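PDB 2YQU: 2-oxoglutarate dehydrogenase E3 component from Thermus thermophilus, which acts as a lipoamide dehydrogenase, an FAD-containing disulfide oxidoreductase that reoxidises protein-bound dihydrolipoyl groups with NAD(+). Local coordinates for the interface of chains A and B. Coordinates in Å, arbitrary orientation; residue numbers count along the deposited sequence, not the author numbering. Chains: chain A/B, 2-oxoglutarate dehydrogenase E3 component.

Contact 1: the interface of chains A and B. Residues chain A 420, 422, 426-427, 430; chain B 416, 419-420.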
loop_
_atom_site.group_PDB
_atom_site.type_symbol
_atom_site.label_atom_id
_atom_site.label_comp_id
_atom_site.label_asym_id
_atom_site.label_seq_id
_atom_site.Cartn_x
_atom_site.Cartn_y
_atom_site.Cartn_z
ATOM N N PHE A 420 -12.329 8.679 9.713
ATOM C CA PHE A 420 -13.671 8.973 9.197
ATOM C C PHE A 420 -14.780 8.373 10.068
ATOM O O PHE A 420 -15.955 8.486 9.717
ATOM C CB PHE A 420 -13.834 8.417 7.772
ATOM C CG PHE A 420 -13.108 9.198 6.699
ATOM C CD1 PHE A 420 -12.444 10.385 6.980
ATOM C CD2 PHE A 420 -13.102 8.733 5.395
ATOM C CE1 PHE A 420 -11.797 11.082 5.989
ATOM C CE2 PHE A 420 -12.445 9.430 4.403
ATOM C CZ PHE A 420 -11.791 10.605 4.703
ATOM N N ALA A 422 -15.587 5.351 10.467
ATOM C CA ALA A 422 -16.248 4.417 9.558
ATOM C C ALA A 422 -16.773 3.217 10.298
ATOM O O ALA A 422 -16.219 2.814 11.316
ATOM C CB ALA A 422 -15.272 3.943 8.494
ATOM N N ASP A 426 -19.066 -0.106 5.942
ATOM C CA ASP A 426 -18.696 0.888 4.938
ATOM C C ASP A 426 -17.309 0.638 4.364
ATOM O O ASP A 426 -17.105 0.825 3.169
ATOM C CB ASP A 426 -18.825 2.307 5.480
ATOM C CG ASP A 426 -20.277 2.770 5.542
ATOM O OD1 ASP A 426 -20.580 3.615 6.392
ATOM O OD2 ASP A 426 -21.189 2.334 4.796
ATOM N N LEU A 427 -16.365 0.212 5.201
ATOM C CA LEU A 427 -15.040 -0.163 4.707
ATOM C C LEU A 427 -15.156 -1.365 3.773
ATOM O O LEU A 427 -14.530 -1.401 2.722
ATOM C CB LEU A 427 -14.093 -0.462 5.870
ATOM C CG LEU A 427 -12.657 -0.864 5.526
ATOM C CD1 LEU A 427 -11.995 0.168 4.623
ATOM C CD2 LEU A 427 -11.874 -1.046 6.803
ATOM N N ALA A 430 -16.814 -0.542 0.303
ATOM C CA ALA A 430 -16.072 0.362 -0.569
ATOM C C ALA A 430 -15.335 -0.438 -1.644
ATOM O O ALA A 430 -14.887 -1.559 -1.377
ATOM C CB ALA A 430 -15.094 1.189 0.233
ATOM N N LEU B 416 -11.265 4.830 -0.986
ATOM C CA LEU B 416 -12.047 4.964 0.234
ATOM C C LEU B 416 -12.518 6.396 0.448
ATOM O O LEU B 416 -13.674 6.602 0.759
ATOM C CB LEU B 416 -11.274 4.514 1.469
ATOM C CG LEU B 416 -12.113 4.496 2.758
ATOM C CD1 LEU B 416 -13.222 3.453 2.634
ATOM C CD2 LEU B 416 -11.244 4.224 3.989
ATOM N N PHE B 419 -15.314 7.076 -1.890
ATOM C CA PHE B 419 -16.487 6.340 -1.421
ATOM C C PHE B 419 -17.204 7.087 -0.289
ATOM O O PHE B 419 -18.437 7.056 -0.196
ATOM C CB PHE B 419 -16.085 4.939 -0.948
ATOM C CG PHE B 419 -17.243 4.056 -0.618
ATOM C CD1 PHE B 419 -18.064 3.573 -1.622
ATOM C CD2 PHE B 419 -17.515 3.707 0.697
ATOM C CE1 PHE B 419 -19.137 2.748 -1.327
ATOM C CE2 PHE B 419 -18.594 2.870 0.995
ATOM C CZ PHE B 419 -19.397 2.399 -0.018
ATOM N N PHE B 420 -16.425 7.785 0.539
ATOM C CA PHE B 420 -16.949 8.555 1.671
ATOM C C PHE B 420 -17.314 9.998 1.281
ATOM O O PHE B 420 -17.731 10.788 2.136
ATOM C CB PHE B 420 -15.938 8.562 2.827
ATOM C CG PHE B 420 -16.165 7.466 3.830
ATOM C CD1 PHE B 420 -16.805 7.732 5.032
ATOM C CD2 PHE B 420 -15.774 6.165 3.557
ATOM C CE1 PHE B 420 -17.030 6.729 5.951
ATOM C CE2 PHE B 420 -16.001 5.151 4.476
ATOM C CZ PHE B 420 -16.630 5.433 5.670
#

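Contact 2: the interface of chains A and B. Residues chain A 53-54, 58, 80, 83; chain B 66, 378, 380.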
loop_
_atom_site.group_PDB
_atom_site.type_symbol
_atom_site.label_atom_id
_atom_site.label_comp_id
_atom_site.label_asym_id
_atom_site.label_seq_id
_atom_site.Cartn_x
_atom_site.Cartn_y
_atom_site.Cartn_z
ATOM N N GLU A 53 14.683 -1.400 3.763
ATOM C CA GLU A 53 14.202 -1.581 2.392
ATOM C C GLU A 53 15.265 -2.263 1.540
ATOM O O GLU A 53 14.956 -3.177 0.781
ATOM C CB GLU A 53 13.810 -0.243 1.765
ATOM C CG GLU A 53 12.536 0.354 2.343
ATOM C CD GLU A 53 11.276 -0.313 1.825
ATOM O OE1 GLU A 53 10.179 0.199 2.095
ATOM O OE2 GLU A 53 11.371 -1.341 1.131
ATOM N N THR A 54 16.510 -1.816 1.674
ATOM C CA THR A 54 17.611 -2.330 0.864
ATOM C C THR A 54 18.017 -3.737 1.270
ATOM O O THR A 54 18.253 -4.572 0.407
ATOM C CB THR A 54 18.843 -1.390 0.905
ATOM O OG1 THR A 54 19.153 -1.017 2.256
ATOM C CG2 THR A 54 18.550 -0.082 0.189
ATOM N N ILE A 58 18.028 -7.505 -0.802
ATOM C CA ILE A 58 19.223 -8.347 -0.751
ATOM C C ILE A 58 18.874 -9.731 -0.202
ATOM O O ILE A 58 19.248 -10.749 -0.791
ATOM C CB ILE A 58 20.318 -7.653 0.095
ATOM C CG1 ILE A 58 20.903 -6.486 -0.686
ATOM C CG2 ILE A 58 21.438 -8.629 0.496
ATOM C CD1 ILE A 58 21.630 -5.481 0.161
ATOM N N LEU A 80 25.950 0.206 0.829
ATOM C CA LEU A 80 24.731 0.146 1.635
ATOM C C LEU A 80 24.656 1.352 2.568
ATOM O O LEU A 80 23.624 2.015 2.661
ATOM C CB LEU A 80 24.686 -1.152 2.457
ATOM C CG LEU A 80 23.354 -1.479 3.153
ATOM C CD1 LEU A 80 22.403 -2.108 2.168
ATOM C CD2 LEU A 80 23.554 -2.395 4.352
ATOM N N HIS A 83 24.175 4.718 0.654
ATOM C CA HIS A 83 22.776 4.953 0.308
ATOM C C HIS A 83 22.041 5.539 1.520
ATOM O O HIS A 83 21.310 6.517 1.396
ATOM C CB HIS A 83 22.091 3.659 -0.149
ATOM C CG HIS A 83 20.610 3.794 -0.297
ATOM N ND1 HIS A 83 20.030 4.542 -1.299
ATOM C CD2 HIS A 83 19.591 3.308 0.452
ATOM C CE1 HIS A 83 18.715 4.502 -1.165
ATOM N NE2 HIS A 83 18.423 3.766 -0.109
ATOM N N LEU B 66 20.746 -2.037 -4.507
ATOM C CA LEU B 66 21.478 -1.087 -3.674
ATOM C C LEU B 66 22.146 -1.823 -2.510
ATOM O O LEU B 66 21.519 -2.644 -1.847
ATOM C CB LEU B 66 20.532 -0.018 -3.126
ATOM C CG LEU B 66 20.092 1.071 -4.100
ATOM C CD1 LEU B 66 18.849 1.780 -3.553
ATOM C CD2 LEU B 66 21.207 2.074 -4.342
ATOM N N ALA B 378 14.284 6.200 0.534
ATOM C CA ALA B 378 14.864 5.051 1.239
ATOM C C ALA B 378 14.836 3.767 0.394
ATOM O O ALA B 378 15.777 2.967 0.438
ATOM C CB ALA B 378 14.146 4.839 2.570
ATOM N N GLY B 380 15.023 3.732 -2.858
ATOM C CA GLY B 380 15.738 3.981 -4.098
ATOM C C GLY B 380 14.816 4.406 -5.226
ATOM O O GLY B 380 15.179 4.287 -6.395
HETATM O O HOH W 1 18.944 -3.599 -2.121
#

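Contact 1: the interface of chains A and B
B:Phe419 and A:Ala430 meet ring face to backbone, a compact example of how a homodimer buries aromatic groups against small residues. The CA of A:Ala430 stands over the centre of the B:Phe419 ring, 3.7 Å from its centroid, in a CH-pi contact, while its CB bears on the ring's inner rim at CD2, 3.5 Å away. The phenyl group reaches this place because its CG lies anti to the backbone N (chi1 -173°), which carries the ring away from the end of helix 407-419 toward the end of helix 424-429 in the other subunit. The CD1 methyl of B:Leu416, one helical turn earlier, touches the same alanine CB and, at 4.0 Å, the CD1 methyl of A:Leu427, whose side chain it crosses at about a right angle.

B:Phe420 fills the next position. The far end of its ring, CZ, points at the CB of A:Ala422, 3.5 Å away, and the CB of A:Asp426 borders the same end, so that a methyl and a methylene cap it together.

A:Phe420 and B:Phe420 pass each other in opposite directions and overlap in part. CD2 of A:Phe420 sits over the CG side of the B:Phe420 face, 3.7 Å from CG, with the ring planes inclined at about 45°, and CE2 touches the CB of B:Phe420. The looser side begins beyond this overlap, where the rest of the A:Phe420 ring extends past its mate. The carboxylate of A:Asp426 likewise turns away from the aromatic cluster, leaving its methylene to do the packing. This patch belongs to the dimerisation region typical of the family. Behind that methylene, the backbone O of A:Asp426 lies 3.3 Å from CE2 of B:Phe419.

Contact 2: the interface of chains A and B
Across this contact A:Thr54 and A:His83, on helices 45-63 and 77-102 of one subunit, meet two short backbone stretches of the other: B:Leu66 in an extended loop conformation and B:Ala378 near the end of helix 374-379. The imidazole of A:His83 shows how one side chain can serve two partners at once. Its NE2 donates a hydrogen bond of 2.8 Å to the backbone O of B:Ala378, nearly straight at the hydrogen (165°). That oxygen lies close to the imidazole plane, yet the donor sits well above the carbonyl plane, 45° out of it. One face of the same ring receives the CD1 methyl of B:Leu66, 3.8 Å from the ring centroid and displaced toward the rim formed by CE1 and ND1. The histidine reaches the other subunit with CG anti to the backbone N (chi1 170°), which carries the ring away from its helix. Were A:His83 cut back to alanine, the carbonyl of B:Ala378 would probably lose this donor and the leucine methyl the ring face that supports it.

B:Leu66 is gripped along its length. Its CB rests against the CG2 methyl of A:Thr54 at 3.9 Å, and its backbone O lies 3.5 Å from the CD1 methyl of A:Ile58. A water bridges that O of B:Leu66 and the backbone O of A:Thr54, at 2.8 Å from each. The contact thus ties the helix pair of one subunit to the loop and short helix of its mate, and is likely to fix their relative position within the dimer.

Contact 1 and contact 2 lie on one two-fold symmetric interface, their centres about 35 Å apart, and share no residue or secondary-structure element. Contact 1 joins dimerisation-region elements of both chains, whereas contact 2 sets the N-terminal helices 45-63 and 77-102 of one chain against B:Leu66 and helix 374-379, the latter also in the dimerisation region. With the twin of each, the subunits are held at widely separated points, which would resist rocking. The predicted proton acceptor A:His434 is about 16 Å from the centre of contact 1 and about 28 Å from that of contact 2; neither is the active site, and both are likely to act through dimer assembly.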